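PDB 3HM4: chemotaxis protein CheX from Desulfovibrio desulfuricans subsp. desulfuricans str. G20, which probably dephosphorylates the phosphorylated response regulator CheY, helping to end the chemotaxis signal. Local coordinates for residues N40-V50 and P119-S130; N57-C68 and H146-E156. All coordinates share one frame; numbering follows the deposited sequence. Where two conformers were deposited one is given.

Interaction 1: N40-V50 and P119-S130; sequences NVAKGDVSAVV and PSVIMGDGHTIS
Two antiparallel ladders, joined at a shared corner, pair N40-V50 with P119-S130 at the edge of the main sheet, where each segment passes from one sheet into the other. Strand 42-44 runs beside 127-130 in the small sheet, and 47-50 beside 120-123 in the large one, with axes 4.6 Å apart in the second pair. Between G44 and V46 the register slips by two residues, and D45 and V46 together form a classic beta bulge opposite F64.

H127 fills the angle between the ladders. Its NE2 lies 2.7 Å from S47 OG, which comes in at the ring edge in plane and also bonds T63. On the other side of the imidazole, ND1 donates to a lone pair of G124 O at 2.8 Å. That carbonyl accepts from H127 N as well, closing the type II turn G124-H127. I122 CG2 lies over the centre of one ring face while G44 O sits off-centre above the opposite one, so the ring is gripped at both nitrogens and covered on both faces.

The turn is tied to the bulge by G126 N, which meets D45 OD1 nearly along its C-O axis at 3.0 Å; D45 OD2 accepts from the backbone N of K66, and D125 forms a salt bridge with the K66 side chain. The K43 chain runs extended until a final bend (chi4 74°), which brings NZ onto a lone pair of G126 O at 2.8 Å. Farther in, CG1 of I129 lies anti to the backbone N (chi1 -180°), and its CD1 reaches V49 CB at 3.8 Å, bridging the two sheets.

Residues of 120-123 and 127-130 pair in an antiparallel ladder with a strand of the second subunit, so the sheet runs on across the interface. The whole is two antiparallel ladders that turn a corner together, joined by a classic bulge and a type II turn, at the dimer edge of a CheX fold.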
loop_
_atom_site.group_PDB
_atom_site.type_symbol
_atom_site.label_atom_id
_atom_site.label_comp_id
_atom_site.label_asym_id
_atom_site.label_seq_id
_atom_site.Cartn_x
_atom_site.Cartn_y
_atom_site.Cartn_z
ATOM N N ASN A 40 12.181 -5.117 9.491
ATOM C CA ASN A 40 11.158 -5.625 8.555
ATOM C C ASN A 40 9.872 -4.780 8.529
ATOM O O ASN A 40 8.945 -5.121 7.802
ATOM C CB ASN A 40 10.832 -7.106 8.782
ATOM C CG ASN A 40 10.290 -7.415 10.152
ATOM O OD1 ASN A 40 9.991 -6.511 10.953
ATOM N ND2 ASN A 40 10.163 -8.722 10.452
ATOM N N VAL A 41 9.826 -3.709 9.330
ATOM C CA VAL A 41 8.686 -2.837 9.396
ATOM C C VAL A 41 9.079 -1.373 9.497
ATOM O O VAL A 41 10.162 -1.012 9.930
ATOM C CB VAL A 41 7.809 -3.117 10.682
ATOM C CG1 VAL A 41 7.151 -4.502 10.633
ATOM C CG2 VAL A 41 8.637 -2.947 11.982
ATOM N N ALA A 42 8.182 -0.529 9.028
ATOM C CA ALA A 42 8.105 0.894 9.369
ATOM C C ALA A 42 6.925 0.998 10.333
ATOM O O ALA A 42 5.873 0.481 10.024
ATOM C CB ALA A 42 7.861 1.766 8.140
ATOM N N LYS A 43 7.108 1.633 11.494
ATOM C CA LYS A 43 6.087 1.763 12.506
ATOM C C LYS A 43 5.701 3.217 12.637
ATOM O O LYS A 43 6.510 4.087 12.810
ATOM C CB LYS A 43 6.569 1.237 13.850
ATOM C CG LYS A 43 5.464 1.175 14.921
ATOM C CD LYS A 43 5.982 0.614 16.163
ATOM C CE LYS A 43 4.911 0.537 17.271
ATOM N NZ LYS A 43 3.881 -0.530 17.102
ATOM N N GLY A 44 4.415 3.463 12.572
ATOM C CA GLY A 44 3.948 4.818 12.706
ATOM C C GLY A 44 2.466 4.951 12.735
ATOM O O GLY A 44 1.774 3.990 12.960
ATOM N N ASP A 45 2.014 6.187 12.512
ATOM C CA ASP A 45 0.652 6.583 12.874
ATOM C C ASP A 45 -0.263 6.884 11.691
ATOM O O ASP A 45 -1.460 6.574 11.738
ATOM C CB ASP A 45 0.764 7.709 13.904
ATOM C CG ASP A 45 1.715 7.341 15.045
ATOM O OD1 ASP A 45 1.675 6.160 15.457
ATOM O OD2 ASP A 45 2.586 8.157 15.428
ATOM N N VAL A 46 0.319 7.446 10.627
ATOM C CA VAL A 46 -0.338 7.606 9.341
ATOM C C VAL A 46 0.715 7.212 8.313
ATOM O O VAL A 46 1.838 7.740 8.368
ATOM C CB VAL A 46 -0.853 9.008 9.064
ATOM C CG1 VAL A 46 -1.458 9.105 7.607
ATOM C CG2 VAL A 46 -1.890 9.409 10.131
ATOM N N SER A 47 0.380 6.288 7.410
ATOM C CA SER A 47 1.258 5.961 6.312
ATOM C C SER A 47 0.497 6.087 5.008
ATOM O O SER A 47 -0.733 6.045 4.975
ATOM C CB SER A 47 1.817 4.548 6.413
ATOM O OG SER A 47 2.602 4.354 7.586
ATOM N N ALA A 48 1.263 6.178 3.932
ATOM C CA ALA A 48 0.704 6.090 2.586
ATOM C C ALA A 48 1.660 5.285 1.744
ATOM O O ALA A 48 2.866 5.282 2.004
ATOM C CB ALA A 48 0.423 7.435 1.977
ATOM N N VAL A 49 1.129 4.629 0.725
ATOM C CA VAL A 49 1.933 3.782 -0.126
ATOM C C VAL A 49 1.389 3.817 -1.530
ATOM O O VAL A 49 0.167 3.866 -1.715
ATOM C CB VAL A 49 2.040 2.339 0.435
ATOM C CG1 VAL A 49 0.686 1.654 0.558
ATOM C CG2 VAL A 49 3.026 1.494 -0.374
ATOM N N VAL A 50 2.287 3.740 -2.509
ATOM C CA VAL A 50 1.908 3.791 -3.919
ATOM C C VAL A 50 2.861 2.962 -4.742
ATOM O O VAL A 50 4.064 3.130 -4.651
ATOM C CB VAL A 50 1.788 5.257 -4.456
ATOM C CG1 VAL A 50 3.130 6.072 -4.395
ATOM C CG2 VAL A 50 1.190 5.265 -5.864
ATOM N N PRO A 119 -2.601 5.652 -4.843
ATOM C CA PRO A 119 -2.147 5.452 -3.463
ATOM C C PRO A 119 -3.213 4.871 -2.544
ATOM O O PRO A 119 -4.400 4.924 -2.827
ATOM C CB PRO A 119 -1.787 6.882 -2.987
ATOM C CG PRO A 119 -1.702 7.688 -4.243
ATOM C CD PRO A 119 -2.674 7.086 -5.191
ATOM N N SER A 120 -2.723 4.373 -1.413
ATOM C CA SER A 120 -3.571 4.027 -0.274
ATOM C C SER A 120 -3.000 4.710 0.963
ATOM O O SER A 120 -1.780 4.895 1.084
ATOM C CB SER A 120 -3.684 2.520 -0.017
ATOM O OG SER A 120 -4.402 1.876 -1.058
ATOM N N VAL A 121 -3.897 5.087 1.875
ATOM C CA VAL A 121 -3.568 5.743 3.131
ATOM C C VAL A 121 -3.977 4.830 4.272
ATOM O O VAL A 121 -5.102 4.303 4.303
ATOM C CB VAL A 121 -4.214 7.142 3.263
ATOM C CG1 VAL A 121 -3.906 7.700 4.662
ATOM C CG2 VAL A 121 -3.735 8.070 2.175
ATOM N N ILE A 122 -3.037 4.613 5.195
ATOM C CA ILE A 122 -3.198 3.744 6.332
ATOM C C ILE A 122 -3.221 4.571 7.612
ATOM O O ILE A 122 -2.391 5.459 7.807
ATOM C CB ILE A 122 -2.060 2.705 6.409
ATOM C CG1 ILE A 122 -2.088 1.785 5.157
ATOM C CG2 ILE A 122 -2.152 1.826 7.672
ATOM C CD1 ILE A 122 -1.310 2.224 4.061
HETATM N N MSE A 123 -4.188 4.292 8.494
HETATM C CA MSE A 123 -4.234 4.971 9.768
HETATM C C MSE A 123 -4.372 4.005 10.931
HETATM O O MSE A 123 -4.959 2.939 10.806
HETATM C CB MSE A 123 -5.389 5.954 9.790
HETATM C CG MSE A 123 -5.385 6.993 8.663
HETATM SE SE MSE A 123 -6.873 8.176 8.673
HETATM C CE MSE A 123 -7.239 8.232 6.807
ATOM N N GLY A 124 -3.841 4.425 12.064
ATOM C CA GLY A 124 -3.944 3.693 13.338
ATOM C C GLY A 124 -2.623 3.822 14.042
ATOM O O GLY A 124 -1.585 3.597 13.461
ATOM N N ASP A 125 -2.648 4.235 15.315
ATOM C CA ASP A 125 -1.401 4.496 16.019
ATOM C C ASP A 125 -0.553 3.227 16.108
ATOM O O ASP A 125 -1.058 2.141 16.450
ATOM C CB ASP A 125 -1.658 4.981 17.451
ATOM C CG ASP A 125 -2.186 6.391 17.520
ATOM O OD1 ASP A 125 -2.400 7.054 16.494
ATOM O OD2 ASP A 125 -2.381 6.848 18.670
ATOM N N GLY A 126 0.713 3.342 15.719
ATOM C CA GLY A 126 1.631 2.227 15.840
ATOM C C GLY A 126 1.386 1.057 14.910
ATOM O O GLY A 126 1.863 -0.051 15.176
ATOM N N HIS A 127 0.663 1.303 13.811
ATOM C CA HIS A 127 0.606 0.279 12.758
ATOM C C HIS A 127 2.002 0.086 12.171
ATOM O O HIS A 127 2.882 0.914 12.339
ATOM C CB HIS A 127 -0.420 0.628 11.666
ATOM C CG HIS A 127 -0.008 1.772 10.792
ATOM N ND1 HIS A 127 -0.485 3.052 10.961
ATOM C CD2 HIS A 127 0.836 1.814 9.734
ATOM C CE1 HIS A 127 0.075 3.832 10.042
ATOM N NE2 HIS A 127 0.876 3.111 9.280
ATOM N N THR A 128 2.158 -1.008 11.446
ATOM C CA THR A 128 3.342 -1.222 10.684
ATOM C C THR A 128 3.036 -1.431 9.216
ATOM O O THR A 128 2.000 -1.970 8.852
ATOM C CB THR A 128 4.175 -2.412 11.183
ATOM O OG1 THR A 128 3.422 -3.617 11.123
ATOM C CG2 THR A 128 4.621 -2.181 12.637
ATOM N N ILE A 129 3.984 -1.040 8.369
ATOM C CA ILE A 129 3.941 -1.289 6.942
ATOM C C ILE A 129 5.262 -1.938 6.555
ATOM O O ILE A 129 6.339 -1.493 6.979
ATOM C CB ILE A 129 3.612 -0.024 6.127
ATOM C CG1 ILE A 129 3.564 -0.321 4.618
ATOM C CG2 ILE A 129 4.580 1.086 6.388
ATOM C CD1 ILE A 129 2.747 0.728 3.786
ATOM N N SER A 130 5.156 -2.983 5.744
ATOM C CA SER A 130 6.282 -3.779 5.294
ATOM C C SER A 130 6.218 -3.967 3.780
ATOM O O SER A 130 5.227 -4.440 3.267
ATOM C CB SER A 130 6.242 -5.178 5.922
ATOM O OG SER A 130 6.297 -5.126 7.367
HETATM O O HOH W 1 -3.126 7.065 13.821
#

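Interaction 2: N57-C68 and H146-E156; sequences NGSISVTFTKQC and HGEFTVEFCLE
Strands 58-64 and 149-155 run antiparallel as neighbours inside the six-stranded sheet of the CheX fold, their axes 4.6 Å apart and their directions at 165°. Paired backbone bonds repeat at every second residue from N57-E156 to T63-T150, without a bulge.

On the face carrying I60, V62 and F64, the side chains of I60, F149 and V151 pack against helix 10-25. In the conformer given, V62 CG2, anti to the backbone N, comes to 3.6 Å from F149 CD1. The F64 and F149 side chains lie side by side and point the same way, but their planes meet at 37°, an oblique pairing in which F64 CD1 touches F149 CB at 3.5 Å. C68 SG lies in plane at the edge of the F64 ring and 3.8 Å from F149 CD2, a sulfur-aromatic contact that brings the first turn of helix 66-77 onto the sheet.

The opposite face carries a polar cluster. A water joins S61 OG and T63 OG1 and bonds E152 OE1 weakly; these side chains are held further by H131, S47 and K37, respectively.

Past the ladder's end the helix begins. T65 is its N-cap, its OG1 weakly accepting from C68 N. One carbonyl, E148 O, takes two bonds from this same residue: T65 N at 3.1 Å, and T65 OG1 on an in-plane lone pair at 2.9 Å.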
loop_
_atom_site.group_PDB
_atom_site.type_symbol
_atom_site.label_atom_id
_atom_site.label_comp_id
_atom_site.label_asym_id
_atom_site.label_seq_id
_atom_site.Cartn_x
_atom_site.Cartn_y
_atom_site.Cartn_z
ATOM N N ASN A 57 9.786 -3.054 -10.923
ATOM C CA ASN A 57 8.540 -2.728 -10.237
ATOM C C ASN A 57 8.870 -2.503 -8.787
ATOM O O ASN A 57 9.821 -3.037 -8.251
ATOM C CB ASN A 57 7.597 -3.902 -10.384
ATOM C CG ASN A 57 7.264 -4.197 -11.815
ATOM O OD1 ASN A 57 6.970 -3.312 -12.591
ATOM N ND2 ASN A 57 7.359 -5.485 -12.179
ATOM N N GLY A 58 8.078 -1.696 -8.141
ATOM C CA GLY A 58 8.372 -1.331 -6.769
ATOM C C GLY A 58 7.302 -0.501 -6.145
ATOM O O GLY A 58 6.144 -0.606 -6.532
ATOM N N SER A 59 7.721 0.270 -5.156
ATOM C CA SER A 59 6.771 1.018 -4.363
ATOM C C SER A 59 7.460 2.188 -3.660
ATOM O O SER A 59 8.666 2.143 -3.422
ATOM C CB SER A 59 6.227 0.084 -3.309
ATOM O OG SER A 59 5.236 0.688 -2.529
ATOM N N ILE A 60 6.664 3.210 -3.370
ATOM C CA ILE A 60 7.084 4.348 -2.544
ATOM C C ILE A 60 6.116 4.419 -1.361
ATOM O O ILE A 60 4.891 4.368 -1.557
ATOM C CB ILE A 60 7.037 5.697 -3.296
ATOM C CG1 ILE A 60 7.763 5.617 -4.639
ATOM C CG2 ILE A 60 7.566 6.857 -2.411
ATOM C CD1 ILE A 60 7.472 6.802 -5.562
ATOM N N SER A 61 6.642 4.494 -0.136
ATOM C CA SER A 61 5.785 4.731 1.026
ATOM C C SER A 61 6.304 5.890 1.854
ATOM O O SER A 61 7.464 6.277 1.785
ATOM C CB SER A 61 5.640 3.481 1.905
ATOM O OG SER A 61 6.874 3.122 2.453
ATOM N N VAL A 62 5.404 6.421 2.664
ATOM C CA VAL A 62 5.753 7.442 3.633
ATOM C C VAL A 62 5.049 7.080 4.946
ATOM O O VAL A 62 3.871 6.771 4.937
ATOM C CB VAL A 62 5.416 8.848 3.096
ATOM C CG1 VAL A 62 3.922 8.991 2.785
ATOM C CG2 VAL A 62 5.947 9.920 4.034
ATOM N N THR A 63 5.793 7.070 6.047
ATOM C CA THR A 63 5.279 6.763 7.369
ATOM C C THR A 63 5.514 7.993 8.230
ATOM O O THR A 63 6.668 8.411 8.432
ATOM C CB THR A 63 5.857 5.486 7.963
ATOM O OG1 THR A 63 5.421 4.378 7.188
ATOM C CG2 THR A 63 5.425 5.288 9.418
ATOM N N PHE A 64 4.419 8.566 8.704
ATOM C CA PHE A 64 4.436 9.780 9.511
ATOM C C PHE A 64 4.218 9.475 10.990
ATOM O O PHE A 64 3.389 8.618 11.343
ATOM C CB PHE A 64 3.276 10.712 9.106
ATOM C CG PHE A 64 3.364 11.289 7.715
ATOM C CD1 PHE A 64 3.994 12.510 7.503
ATOM C CD2 PHE A 64 2.838 10.614 6.638
ATOM C CE1 PHE A 64 4.045 13.066 6.236
ATOM C CE2 PHE A 64 2.870 11.161 5.391
ATOM C CZ PHE A 64 3.494 12.375 5.170
ATOM N N THR A 65 4.909 10.225 11.838
ATOM C CA THR A 65 4.520 10.344 13.236
ATOM C C THR A 65 3.153 11.073 13.291
ATOM O O THR A 65 2.813 11.893 12.422
ATOM C CB THR A 65 5.564 11.103 14.062
ATOM O OG1 THR A 65 5.673 12.473 13.607
ATOM C CG2 THR A 65 6.946 10.413 14.057
ATOM N N LYS A 66 2.418 10.876 14.377
ATOM C CA LYS A 66 1.105 11.496 14.539
ATOM C C LYS A 66 1.206 13.017 14.434
ATOM O O LYS A 66 0.410 13.608 13.701
ATOM C CB LYS A 66 0.552 11.102 15.909
ATOM C CG LYS A 66 -0.794 11.682 16.228
ATOM C CD LYS A 66 -1.234 11.241 17.629
ATOM C CE LYS A 66 -1.793 9.903 17.601
ATOM N NZ LYS A 66 -3.122 9.832 16.863
ATOM N N GLN A 67 2.160 13.628 15.125
ATOM C CA GLN A 67 2.296 15.094 15.109
ATOM C C GLN A 67 2.492 15.613 13.676
ATOM O O GLN A 67 1.889 16.652 13.272
ATOM C CB GLN A 67 3.519 15.556 15.953
ATOM C CG GLN A 67 3.748 17.090 15.967
ATOM C CD GLN A 67 5.043 17.547 16.615
ATOM O OE1 GLN A 67 5.936 16.763 16.937
ATOM N NE2 GLN A 67 5.180 18.871 16.744
ATOM N N CYS A 68 3.356 14.920 12.930
ATOM C CA CYS A 68 3.657 15.387 11.587
ATOM C C CYS A 68 2.460 15.244 10.678
ATOM O O CYS A 68 2.155 16.169 9.928
ATOM C CB CYS A 68 4.888 14.659 11.077
ATOM S SG CYS A 68 5.514 15.341 9.524
ATOM N N HIS A 146 7.353 20.071 12.673
ATOM C CA HIS A 146 6.309 19.444 13.432
ATOM C C HIS A 146 6.468 17.944 13.449
ATOM O O HIS A 146 5.533 17.242 13.132
ATOM C CB HIS A 146 4.942 19.795 12.820
ATOM C CG HIS A 146 4.650 21.257 12.838
ATOM N ND1 HIS A 146 4.176 21.895 13.960
ATOM C CD2 HIS A 146 4.795 22.211 11.885
ATOM C CE1 HIS A 146 4.037 23.184 13.697
ATOM N NE2 HIS A 146 4.412 23.402 12.449
ATOM N N GLY A 147 7.652 17.463 13.803
ATOM C CA GLY A 147 7.844 16.020 13.939
ATOM C C GLY A 147 8.379 15.370 12.684
ATOM O O GLY A 147 8.526 15.997 11.629
ATOM N N GLU A 148 8.539 14.067 12.778
ATOM C CA GLU A 148 9.255 13.319 11.757
ATOM C C GLU A 148 8.391 12.455 10.870
ATOM O O GLU A 148 7.243 12.143 11.178
ATOM C CB GLU A 148 10.296 12.428 12.424
ATOM C CG GLU A 148 11.304 13.235 13.203
ATOM C CD GLU A 148 12.304 12.410 13.953
ATOM O OE1 GLU A 148 12.304 11.155 13.862
ATOM O OE2 GLU A 148 13.166 13.031 14.635
ATOM N N PHE A 149 8.977 12.092 9.730
ATOM C CA PHE A 149 8.419 11.062 8.860
ATOM C C PHE A 149 9.597 10.405 8.156
ATOM O O PHE A 149 10.695 10.949 8.135
ATOM C CB PHE A 149 7.362 11.633 7.870
ATOM C CG PHE A 149 7.904 12.560 6.802
ATOM C CD1 PHE A 149 8.359 12.036 5.596
ATOM C CD2 PHE A 149 8.030 13.926 7.016
ATOM C CE1 PHE A 149 8.848 12.868 4.598
ATOM C CE2 PHE A 149 8.530 14.736 6.046
ATOM C CZ PHE A 149 8.972 14.208 4.823
ATOM N N THR A 150 9.315 9.283 7.521
ATOM C CA THR A 150 10.310 8.568 6.739
ATOM C C THR A 150 9.711 8.152 5.403
ATOM O O THR A 150 8.586 7.668 5.381
ATOM C CB THR A 150 10.801 7.285 7.478
ATOM O OG1 THR A 150 11.492 7.667 8.691
ATOM C CG2 THR A 150 11.765 6.439 6.660
ATOM N N VAL A 151 10.461 8.328 4.315
ATOM C CA VAL A 151 10.105 7.854 2.978
ATOM C C VAL A 151 10.859 6.565 2.745
ATOM O O VAL A 151 12.047 6.462 3.101
ATOM C CB VAL A 151 10.519 8.827 1.862
ATOM C CG1 VAL A 151 10.456 8.164 0.442
ATOM C CG2 VAL A 151 9.659 10.060 1.924
ATOM N N GLU A 152 10.189 5.560 2.171
ATOM C CA GLU A 152 10.840 4.303 1.819
ATOM C C GLU A 152 10.530 3.966 0.386
ATOM O O GLU A 152 9.455 4.327 -0.133
ATOM C CB GLU A 152 10.374 3.172 2.729
ATOM C CG GLU A 152 10.617 3.474 4.206
ATOM C CD GLU A 152 10.199 2.422 5.164
ATOM O OE1 GLU A 152 9.340 1.619 4.800
ATOM O OE2 GLU A 152 10.657 2.482 6.345
ATOM N N PHE A 153 11.457 3.298 -0.275
ATOM C CA PHE A 153 11.182 2.824 -1.612
ATOM C C PHE A 153 11.912 1.533 -1.874
ATOM O O PHE A 153 12.886 1.183 -1.186
ATOM C CB PHE A 153 11.469 3.880 -2.699
ATOM C CG PHE A 153 12.919 4.157 -2.927
ATOM C CD1 PHE A 153 13.579 5.175 -2.213
ATOM C CD2 PHE A 153 13.657 3.421 -3.847
ATOM C CE1 PHE A 153 14.930 5.420 -2.427
ATOM C CE2 PHE A 153 15.006 3.676 -4.045
ATOM C CZ PHE A 153 15.640 4.657 -3.337
ATOM N N CYS A 154 11.430 0.813 -2.876
ATOM C CA CYS A 154 12.117 -0.389 -3.339
ATOM C C CYS A 154 11.867 -0.554 -4.832
ATOM O O CYS A 154 10.883 -0.031 -5.356
ATOM C CB CYS A 154 11.698 -1.641 -2.606
ATOM S SG CYS A 154 9.953 -2.063 -2.721
ATOM N N LEU A 155 12.777 -1.286 -5.480
ATOM C CA LEU A 155 12.645 -1.645 -6.892
ATOM C C LEU A 155 13.175 -3.045 -7.092
ATOM O O LEU A 155 14.223 -3.368 -6.540
ATOM C CB LEU A 155 13.420 -0.706 -7.802
ATOM C CG LEU A 155 12.891 0.680 -8.082
ATOM C CD1 LEU A 155 13.948 1.363 -8.962
ATOM C CD2 LEU A 155 11.552 0.630 -8.780
ATOM N N GLU A 156 12.473 -3.861 -7.857
ATOM C CA GLU A 156 12.929 -5.238 -8.140
ATOM C C GLU A 156 12.678 -5.615 -9.582
ATOM O O GLU A 156 11.782 -5.085 -10.226
ATOM C CB GLU A 156 12.274 -6.287 -7.236
ATOM C CG GLU A 156 10.738 -6.429 -7.460
ATOM C CD GLU A 156 10.100 -7.502 -6.592
ATOM O OE1 GLU A 156 10.539 -7.664 -5.444
ATOM O OE2 GLU A 156 9.129 -8.176 -7.049
ATOM O OXT GLU A 156 13.397 -6.527 -10.020
HETATM O O HOH W 2 8.161 -7.580 -9.921
HETATM O O HOH W 3 6.943 3.615 5.043
HETATM O O HOH W 4 3.065 20.247 15.829
#

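How the interactions relate
Interactions 1 and 2 meet along strands 47-53 and 58-64, neighbours in the large sheet, and their centres lie 8 Å apart. Probable backbone hydrogen bonds join them, V46 O to F64 N at 2.7 Å and V50 N to I60 O at 2.8 Å, so 58-64 lies between 149-155, its partner in interaction 2, and 47-53 of interaction 1. Along the chain the segments alternate, which interlaces the two contacts. K66 ties into both segments of interaction 1, its backbone N to D45 of 40-50 and its side chain to D125 of 119-130. Both contacts touch the second subunit, and S120 of one and S59 of the other each hydrogen-bond unidentified ligand, probably from the crystallisation liquor.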